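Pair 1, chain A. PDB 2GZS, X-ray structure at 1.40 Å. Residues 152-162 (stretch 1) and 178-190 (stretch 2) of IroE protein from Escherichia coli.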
# COMPACT_ATOMS: atom_id res chain seq x y z
N GLY A 152 -4.28 -5.28 1.43
CA GLY A 152 -5.27 -4.32 1.91
C GLY A 152 -5.51 -4.46 3.41
O GLY A 152 -5.75 -3.45 4.11
N LEU A 153 -5.42 -5.71 3.92
CA LEU A 153 -5.49 -5.88 5.37
C LEU A 153 -4.30 -5.19 6.08
O LEU A 153 -4.51 -4.54 7.13
CB LEU A 153 -5.45 -7.38 5.80
CG LEU A 153 -6.60 -8.17 5.15
CD1 LEU A 153 -6.47 -9.64 5.58
CD2 LEU A 153 -7.95 -7.58 5.58
N PHE A 154 -3.14 -5.36 5.47
CA PHE A 154 -1.95 -4.74 6.06
C PHE A 154 -2.14 -3.23 6.13
O PHE A 154 -1.74 -2.59 7.11
CB PHE A 154 -0.69 -5.04 5.21
CG PHE A 154 0.53 -4.41 5.85
CD1 PHE A 154 1.13 -4.97 6.98
CD2 PHE A 154 1.06 -3.23 5.32
CE1 PHE A 154 2.21 -4.32 7.58
CE2 PHE A 154 2.14 -2.56 5.91
CZ PHE A 154 2.71 -3.15 7.02
N VAL A 155 -2.75 -2.63 5.07
CA VAL A 155 -2.93 -1.17 5.13
C VAL A 155 -3.85 -0.73 6.24
O VAL A 155 -3.64 0.23 6.95
CB VAL A 155 -3.46 -0.67 3.77
CG1 VAL A 155 -3.84 0.81 3.77
CG2 VAL A 155 -2.39 -0.89 2.70
N LEU A 156 -4.97 -1.48 6.45
CA LEU A 156 -5.88 -1.17 7.58
C LEU A 156 -5.16 -1.32 8.93
O LEU A 156 -5.29 -0.44 9.80
CB LEU A 156 -7.11 -2.08 7.57
CG LEU A 156 -8.08 -1.89 6.40
CD1 LEU A 156 -9.22 -2.92 6.46
CD2 LEU A 156 -8.62 -0.47 6.35
N ASP A 157 -4.42 -2.38 9.08
CA ASP A 157 -3.63 -2.66 10.28
C ASP A 157 -2.68 -1.49 10.56
O ASP A 157 -2.49 -1.06 11.72
CB ASP A 157 -2.94 -4.01 10.16
CG ASP A 157 -2.22 -4.45 11.43
OD1 ASP A 157 -2.94 -4.59 12.47
OD2 ASP A 157 -0.99 -4.69 11.49
N SER A 158 -2.11 -0.96 9.48
CA SER A 158 -1.13 0.13 9.61
C SER A 158 -1.86 1.44 9.86
O SER A 158 -1.37 2.27 10.67
CB SER A 158 -0.37 0.24 8.27
OG SER A 158 0.39 -0.93 8.05
N TRP A 159 -3.02 1.68 9.24
CA TRP A 159 -3.78 2.90 9.57
C TRP A 159 -4.10 2.93 11.06
O TRP A 159 -4.11 3.95 11.75
CB TRP A 159 -5.11 2.87 8.75
CG TRP A 159 -5.94 4.11 8.99
CD1 TRP A 159 -5.84 5.34 8.35
CD2 TRP A 159 -7.01 4.27 9.92
NE1 TRP A 159 -6.77 6.21 8.85
CE2 TRP A 159 -7.53 5.57 9.83
CE3 TRP A 159 -7.58 3.39 10.84
CZ2 TRP A 159 -8.58 6.04 10.61
CZ3 TRP A 159 -8.64 3.84 11.62
CH2 TRP A 159 -9.13 5.13 11.51
N LEU A 160 -4.35 1.77 11.67
CA LEU A 160 -4.64 1.68 13.12
C LEU A 160 -3.41 1.95 13.95
O LEU A 160 -3.55 2.49 15.05
CB LEU A 160 -5.17 0.28 13.50
CG LEU A 160 -6.62 0.03 13.10
CD1 LEU A 160 -6.94 -1.47 13.16
CD2 LEU A 160 -7.53 0.86 14.02
N SER A 161 -2.23 1.56 13.49
CA SER A 161 -1.08 1.55 14.41
C SER A 161 0.02 2.53 14.05
O SER A 161 0.87 2.89 14.88
CB SER A 161 -0.53 0.13 14.46
OG SER A 161 -1.55 -0.88 14.61
N SER A 162 0.09 3.05 12.85
CA SER A 162 1.30 3.73 12.37
C SER A 162 1.18 5.23 12.60
O SER A 162 0.07 5.76 12.51
CB SER A 162 1.47 3.48 10.86
OG SER A 162 2.64 4.17 10.37
N GLY A 178 -10.25 -11.85 8.06
CA GLY A 178 -10.44 -10.99 9.25
C GLY A 178 -10.78 -9.56 8.89
O GLY A 178 -10.51 -8.58 9.61
N TYR A 179 -11.39 -9.37 7.70
CA TYR A 179 -11.86 -8.05 7.27
C TYR A 179 -12.77 -7.40 8.29
O TYR A 179 -12.60 -6.27 8.70
CB TYR A 179 -12.61 -8.19 5.94
CG TYR A 179 -13.48 -7.11 5.38
CD1 TYR A 179 -12.86 -5.90 5.07
CD2 TYR A 179 -14.85 -7.23 5.13
CE1 TYR A 179 -13.59 -4.85 4.54
CE2 TYR A 179 -15.59 -6.18 4.60
CZ TYR A 179 -14.94 -4.99 4.30
OH TYR A 179 -15.59 -3.89 3.76
N ASP A 180 -13.83 -8.11 8.72
CA ASP A 180 -14.77 -7.51 9.64
C ASP A 180 -14.10 -7.23 10.98
O ASP A 180 -14.50 -6.20 11.56
CB ASP A 180 -16.00 -8.41 9.88
CG ASP A 180 -16.88 -8.52 8.62
OD1 ASP A 180 -17.70 -7.61 8.43
OD2 ASP A 180 -16.76 -9.50 7.86
N ALA A 181 -13.19 -8.12 11.39
CA ALA A 181 -12.53 -7.82 12.69
C ALA A 181 -11.71 -6.54 12.63
O ALA A 181 -11.63 -5.69 13.54
CB ALA A 181 -11.60 -8.93 13.13
N LEU A 182 -11.04 -6.35 11.48
CA LEU A 182 -10.29 -5.10 11.25
C LEU A 182 -11.20 -3.92 11.10
O LEU A 182 -10.89 -2.84 11.67
CB LEU A 182 -9.48 -5.22 9.94
CG LEU A 182 -8.00 -5.02 9.83
CD1 LEU A 182 -7.27 -5.02 11.15
CD2 LEU A 182 -7.40 -6.09 8.89
N LEU A 183 -12.31 -4.03 10.35
CA LEU A 183 -13.22 -2.88 10.34
C LEU A 183 -13.77 -2.46 11.70
O LEU A 183 -14.01 -1.29 12.00
CB LEU A 183 -14.47 -3.16 9.47
CG LEU A 183 -14.25 -2.90 7.98
CD1 LEU A 183 -15.55 -3.11 7.21
CD2 LEU A 183 -13.67 -1.51 7.76
N SER A 184 -14.03 -3.45 12.53
CA SER A 184 -14.48 -3.28 13.91
C SER A 184 -13.44 -2.48 14.69
O SER A 184 -13.77 -1.55 15.45
CB SER A 184 -14.69 -4.66 14.54
OG SER A 184 -15.34 -4.44 15.80
N ARG A 185 -12.16 -2.78 14.46
CA ARG A 185 -11.16 -1.93 15.14
C ARG A 185 -11.08 -0.54 14.54
O ARG A 185 -10.90 0.47 15.26
CB ARG A 185 -9.78 -2.57 15.05
CG ARG A 185 -9.62 -3.93 15.73
CD ARG A 185 -8.38 -4.71 15.30
NE ARG A 185 -7.10 -4.06 15.49
CZ ARG A 185 -5.90 -4.11 14.96
NH1 ARG A 185 -5.55 -4.91 13.95
NH2 ARG A 185 -4.94 -3.30 15.44
N VAL A 186 -11.20 -0.46 13.21
CA VAL A 186 -11.12 0.84 12.54
C VAL A 186 -12.18 1.79 13.03
O VAL A 186 -12.00 2.96 13.33
CB VAL A 186 -11.25 0.67 10.99
CG1 VAL A 186 -11.59 2.01 10.37
CG2 VAL A 186 -9.98 0.04 10.43
N THR A 187 -13.45 1.32 13.17
CA THR A 187 -14.49 2.25 13.53
C THR A 187 -14.53 2.45 15.07
O THR A 187 -15.31 3.31 15.46
CB THR A 187 -15.89 1.81 13.03
OG1 THR A 187 -16.22 0.50 13.55
CG2 THR A 187 -15.89 1.63 11.51
N ALA A 188 -13.72 1.75 15.83
CA ALA A 188 -13.69 1.92 17.28
C ALA A 188 -12.72 3.01 17.74
O ALA A 188 -12.62 3.23 18.95
CB ALA A 188 -13.30 0.61 17.96
N VAL A 189 -11.98 3.60 16.77
CA VAL A 189 -10.93 4.53 17.21
C VAL A 189 -11.49 5.73 17.92
O VAL A 189 -12.64 6.13 17.80
CB VAL A 189 -10.15 5.08 15.99
CG1 VAL A 189 -9.38 3.99 15.28
CG2 VAL A 189 -11.13 5.77 15.06
N GLU A 190 -10.64 6.36 18.75
CA GLU A 190 -11.14 7.55 19.46
C GLU A 190 -11.34 8.75 18.57
O GLU A 190 -10.59 8.85 17.56
CB GLU A 190 -10.10 7.93 20.54
CG GLU A 190 -9.89 6.86 21.60
CD GLU A 190 -8.85 5.84 21.15
OE1 GLU A 190 -8.46 5.81 19.95
OE2 GLU A 190 -8.43 5.05 22.03

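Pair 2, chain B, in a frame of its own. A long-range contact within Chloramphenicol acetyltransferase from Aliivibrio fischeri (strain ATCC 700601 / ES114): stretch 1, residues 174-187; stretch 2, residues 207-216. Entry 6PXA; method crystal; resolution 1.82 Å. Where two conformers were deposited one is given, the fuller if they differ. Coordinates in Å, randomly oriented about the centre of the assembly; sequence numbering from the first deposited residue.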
# COMPACT_ATOMS: atom_id res chain seq x y z
N ARG B 174 17.36 17.96 -3.29
CA ARG B 174 17.95 18.18 -1.96
C ARG B 174 18.88 19.39 -1.96
O ARG B 174 18.98 20.09 -0.94
CB ARG B 174 18.71 16.94 -1.51
CG ARG B 174 17.82 15.73 -1.17
CD ARG B 174 18.65 14.45 -1.07
NE ARG B 174 19.60 14.47 0.04
CZ ARG B 174 20.67 13.68 0.14
NH1 ARG B 174 20.97 12.79 -0.80
NH2 ARG B 174 21.47 13.78 1.19
N PHE B 175 19.58 19.65 -3.07
CA PHE B 175 20.54 20.74 -3.15
C PHE B 175 20.39 21.49 -4.47
O PHE B 175 19.73 21.02 -5.41
CB PHE B 175 21.98 20.22 -3.01
CG PHE B 175 22.16 19.29 -1.85
CD1 PHE B 175 22.26 19.79 -0.57
CD2 PHE B 175 22.21 17.92 -2.04
CE1 PHE B 175 22.43 18.94 0.51
CE2 PHE B 175 22.38 17.06 -0.97
CZ PHE B 175 22.48 17.58 0.31
N ASP B 176 21.01 22.67 -4.54
CA ASP B 176 21.09 23.43 -5.78
C ASP B 176 21.83 22.65 -6.85
O ASP B 176 22.66 21.78 -6.56
CB ASP B 176 21.80 24.76 -5.54
CG ASP B 176 21.44 25.36 -4.21
OD1 ASP B 176 21.42 24.60 -3.21
OD2 ASP B 176 21.18 26.59 -4.15
N GLU B 177 21.54 22.99 -8.11
CA GLU B 177 22.09 22.24 -9.24
C GLU B 177 23.61 22.22 -9.22
O GLU B 177 24.23 21.18 -9.47
CB GLU B 177 21.58 22.82 -10.56
CG GLU B 177 20.10 22.57 -10.85
CD GLU B 177 19.77 21.10 -11.05
OE1 GLU B 177 20.66 20.34 -11.48
OE2 GLU B 177 18.62 20.71 -10.77
N ASN B 178 24.23 23.36 -8.94
CA ASN B 178 25.69 23.43 -8.97
C ASN B 178 26.31 22.46 -7.97
O ASN B 178 27.31 21.80 -8.27
CB ASN B 178 26.15 24.86 -8.71
CG ASN B 178 25.72 25.82 -9.80
OD1 ASN B 178 25.34 25.40 -10.89
ND2 ASN B 178 25.80 27.12 -9.52
N LEU B 179 25.71 22.36 -6.78
CA LEU B 179 26.23 21.47 -5.75
C LEU B 179 25.92 20.01 -6.04
O LEU B 179 26.73 19.13 -5.74
CB LEU B 179 25.65 21.86 -4.39
CG LEU B 179 25.91 23.30 -3.95
CD1 LEU B 179 25.23 23.55 -2.63
CD2 LEU B 179 27.40 23.61 -3.86
N ILE B 180 24.72 19.73 -6.57
CA ILE B 180 24.43 18.39 -7.07
C ILE B 180 25.50 17.96 -8.07
O ILE B 180 26.06 16.86 -7.97
CB ILE B 180 23.04 18.34 -7.72
CG1 ILE B 180 21.94 18.51 -6.67
CG2 ILE B 180 22.83 17.03 -8.48
CD1 ILE B 180 20.56 18.30 -7.25
N GLN B 181 25.78 18.81 -9.05
CA GLN B 181 26.79 18.49 -10.06
C GLN B 181 28.12 18.18 -9.40
O GLN B 181 28.86 17.31 -9.86
CB GLN B 181 26.93 19.63 -11.05
CG GLN B 181 26.60 19.25 -12.48
CD GLN B 181 27.58 19.85 -13.47
OE1 GLN B 181 28.43 19.15 -14.01
NE2 GLN B 181 27.47 21.15 -13.69
N THR B 182 28.44 18.89 -8.32
CA THR B 182 29.70 18.69 -7.62
C THR B 182 29.75 17.30 -6.98
O THR B 182 30.72 16.56 -7.15
CB THR B 182 29.87 19.78 -6.56
OG1 THR B 182 30.19 21.01 -7.22
CG2 THR B 182 30.98 19.43 -5.59
N LEU B 183 28.69 16.92 -6.27
CA LEU B 183 28.65 15.61 -5.64
C LEU B 183 28.76 14.49 -6.68
O LEU B 183 29.27 13.41 -6.37
CB LEU B 183 27.36 15.47 -4.81
CG LEU B 183 27.22 16.45 -3.64
CD1 LEU B 183 25.86 16.27 -2.89
CD2 LEU B 183 28.36 16.26 -2.68
N LEU B 184 28.30 14.74 -7.91
CA LEU B 184 28.32 13.71 -8.93
C LEU B 184 29.69 13.53 -9.56
O LEU B 184 29.95 12.49 -10.18
CB LEU B 184 27.28 14.02 -10.02
CG LEU B 184 25.83 13.98 -9.50
CD1 LEU B 184 24.82 14.17 -10.63
CD2 LEU B 184 25.56 12.67 -8.80
N VAL B 185 30.59 14.50 -9.40
CA VAL B 185 31.96 14.36 -9.87
C VAL B 185 32.85 13.71 -8.82
O VAL B 185 33.65 12.82 -9.13
CB VAL B 185 32.51 15.74 -10.30
CG1 VAL B 185 34.02 15.67 -10.53
CG2 VAL B 185 31.81 16.24 -11.56
N ILE B 186 32.73 14.13 -7.56
CA ILE B 186 33.66 13.65 -6.54
C ILE B 186 33.28 12.25 -6.05
O ILE B 186 34.15 11.49 -5.64
CB ILE B 186 33.77 14.64 -5.36
CG1 ILE B 186 32.44 14.82 -4.64
CG2 ILE B 186 34.29 16.01 -5.83
CD1 ILE B 186 32.52 15.88 -3.53
N LYS B 187 31.99 11.90 -6.09
CA LYS B 187 31.53 10.54 -5.84
C LYS B 187 32.16 9.95 -4.57
O LYS B 187 32.90 8.97 -4.61
CB LYS B 187 31.82 9.62 -7.03
CG LYS B 187 31.25 10.08 -8.36
CD LYS B 187 31.41 8.99 -9.38
CE LYS B 187 31.01 9.45 -10.78
NZ LYS B 187 32.11 10.14 -11.52
N HIS B 207 27.76 20.87 4.22
CA HIS B 207 28.87 21.64 3.63
C HIS B 207 29.48 20.86 2.49
O HIS B 207 30.56 20.27 2.60
CB HIS B 207 29.90 21.98 4.70
CG HIS B 207 29.39 22.93 5.72
ND1 HIS B 207 29.19 24.27 5.46
CD2 HIS B 207 29.01 22.74 7.01
CE1 HIS B 207 28.73 24.87 6.54
NE2 HIS B 207 28.60 23.96 7.50
N ILE B 208 28.79 20.89 1.35
CA ILE B 208 29.29 20.22 0.14
C ILE B 208 30.62 20.82 -0.31
O ILE B 208 31.52 20.09 -0.77
CB ILE B 208 28.23 20.30 -0.98
CG1 ILE B 208 27.03 19.42 -0.61
CG2 ILE B 208 28.82 19.93 -2.33
CD1 ILE B 208 25.85 19.61 -1.51
N GLU B 209 30.79 22.14 -0.17
CA GLU B 209 32.01 22.79 -0.64
C GLU B 209 33.22 22.38 0.18
O GLU B 209 34.32 22.22 -0.37
CB GLU B 209 31.84 24.30 -0.62
CG GLU B 209 30.87 24.81 -1.66
CD GLU B 209 30.87 26.32 -1.75
OE1 GLU B 209 31.55 26.97 -0.93
OE2 GLU B 209 30.19 26.86 -2.65
N GLU B 210 33.06 22.21 1.50
CA GLU B 210 34.10 21.58 2.30
C GLU B 210 34.43 20.19 1.76
O GLU B 210 35.60 19.83 1.60
CB GLU B 210 33.67 21.49 3.77
CG GLU B 210 33.95 22.71 4.61
CD GLU B 210 33.62 22.46 6.08
OE1 GLU B 210 32.48 22.74 6.51
OE2 GLU B 210 34.52 21.98 6.81
N LEU B 211 33.40 19.40 1.48
CA LEU B 211 33.64 18.08 0.92
C LEU B 211 34.43 18.16 -0.38
O LEU B 211 35.37 17.38 -0.60
CB LEU B 211 32.31 17.35 0.70
CG LEU B 211 32.49 15.85 0.47
CD1 LEU B 211 33.01 15.19 1.73
CD2 LEU B 211 31.19 15.16 0.01
N GLU B 212 34.09 19.13 -1.24
CA GLU B 212 34.77 19.27 -2.52
C GLU B 212 36.23 19.67 -2.33
O GLU B 212 37.10 19.25 -3.10
CB GLU B 212 34.05 20.31 -3.39
CG GLU B 212 34.62 20.47 -4.77
CD GLU B 212 34.14 21.73 -5.48
OE1 GLU B 212 33.65 22.66 -4.80
OE2 GLU B 212 34.26 21.80 -6.71
N GLN B 213 36.53 20.47 -1.30
CA GLN B 213 37.92 20.82 -1.03
C GLN B 213 38.70 19.63 -0.51
O GLN B 213 39.85 19.42 -0.92
CB GLN B 213 38.01 21.99 -0.03
CG GLN B 213 37.52 23.33 -0.56
CD GLN B 213 38.30 23.84 -1.75
OE1 GLN B 213 39.54 23.78 -1.79
NE2 GLN B 213 37.58 24.36 -2.74
N TYR B 214 38.11 18.83 0.39
CA TYR B 214 38.80 17.63 0.86
C TYR B 214 39.16 16.73 -0.31
O TYR B 214 40.26 16.17 -0.36
CB TYR B 214 37.94 16.85 1.87
CG TYR B 214 38.68 15.63 2.41
CD1 TYR B 214 38.63 14.40 1.76
CD2 TYR B 214 39.46 15.73 3.56
CE1 TYR B 214 39.33 13.30 2.25
CE2 TYR B 214 40.15 14.65 4.05
CZ TYR B 214 40.09 13.44 3.40
OH TYR B 214 40.81 12.37 3.91
N PHE B 215 38.22 16.57 -1.25
CA PHE B 215 38.51 15.82 -2.47
C PHE B 215 39.74 16.36 -3.18
O PHE B 215 40.63 15.60 -3.56
CB PHE B 215 37.30 15.86 -3.40
CG PHE B 215 37.47 15.06 -4.64
CD1 PHE B 215 37.24 13.69 -4.63
CD2 PHE B 215 37.87 15.66 -5.82
CE1 PHE B 215 37.40 12.94 -5.76
CE2 PHE B 215 38.01 14.92 -6.96
CZ PHE B 215 37.78 13.56 -6.93
N ILE B 216 39.79 17.68 -3.38
CA ILE B 216 40.88 18.26 -4.17
C ILE B 216 42.23 18.00 -3.50
O ILE B 216 43.22 17.70 -4.17
CB ILE B 216 40.63 19.76 -4.40
CG1 ILE B 216 39.34 19.97 -5.21
CG2 ILE B 216 41.82 20.41 -5.10
CD1 ILE B 216 38.86 21.41 -5.25

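Both pairs set two helices side by side with their chains running the same way. In pair 1 the axes approach to 10.0 Å and cross at 23°; in pair 2 the values are 10.2 Å and 31°. Fourteen central residues superpose with an RMSD of 0.7 Å, so the backbone poses nearly the same packing problem twice.

The clearest shared rule lies at Leu A182 and Ile B208, whose side-chain centres fall 0.9 Å apart. Each points toward the partner helix and packs among several of its side chains. Leu A182 sits as a knob among Leu A153, Leu A156, Asp A157 and Leu A160, with its CD2 3.7 Å from CD2 of Leu A153 and its CG 3.8 Å from CB of Leu A156. Ile B208 sends CD1 to within 3.7 Å of Leu B179 CB and 3.6 Å of Leu B183 CD1, and the same methyl lies over the face of the Phe B175 ring.

The neighbours at this site vary. Leu A153 matches Leu B179, a leucine in both. Leu A156 matches Thr B182, which still points toward the other helix and offers a methyl: its CG2 is 3.9 Å from Ile B208 CG2 and 3.9 Å from Glu B212 CG. Its hydroxyl turns back to its own helix, with OG1 donating to Asn B178 O at 3.2 Å, so a polar residue can serve here as an apolar surface.

The sharpest contrast spans two matched positions. Asp A157 and Arg A185 form a salt bridge, NH1 of Arg A185 donating to OD1 of Asp A157 at 3.0 Å with a nearly straight angle of 165°. The matching positions in pair 2 hold Leu B183 and Leu B211, whose CD2 atoms meet at 4.1 Å. Charge pairing and leucine packing thus occupy the same place on the same scaffold.

Leu A160 and Ile B186 both point inward. CD1 of Leu A160 lies 3.4 Å from Arg A185 CZ, over one face of the guanidinium, whereas CD1 of Ile B186 lies 3.8 Å from Leu B211 CD2. Farther along, Val A189 and Phe B215 also point toward the partner. CG1 of Val A189 packs 3.8 Å from Leu A160 CD2 and 3.7 Å from Trp A159 CZ3; Phe B215 instead presents a ring face to Ile B186, whose CG2 is 3.5 Å from its CG. Trp A159 points toward the other stretch and brings CZ3 3.7 Å from Val A186 CG1, while the matched Val B185 points sideways and makes no contact across the pair. Val A186 matches Glu B212, which contributes its aliphatic CG to Thr B182.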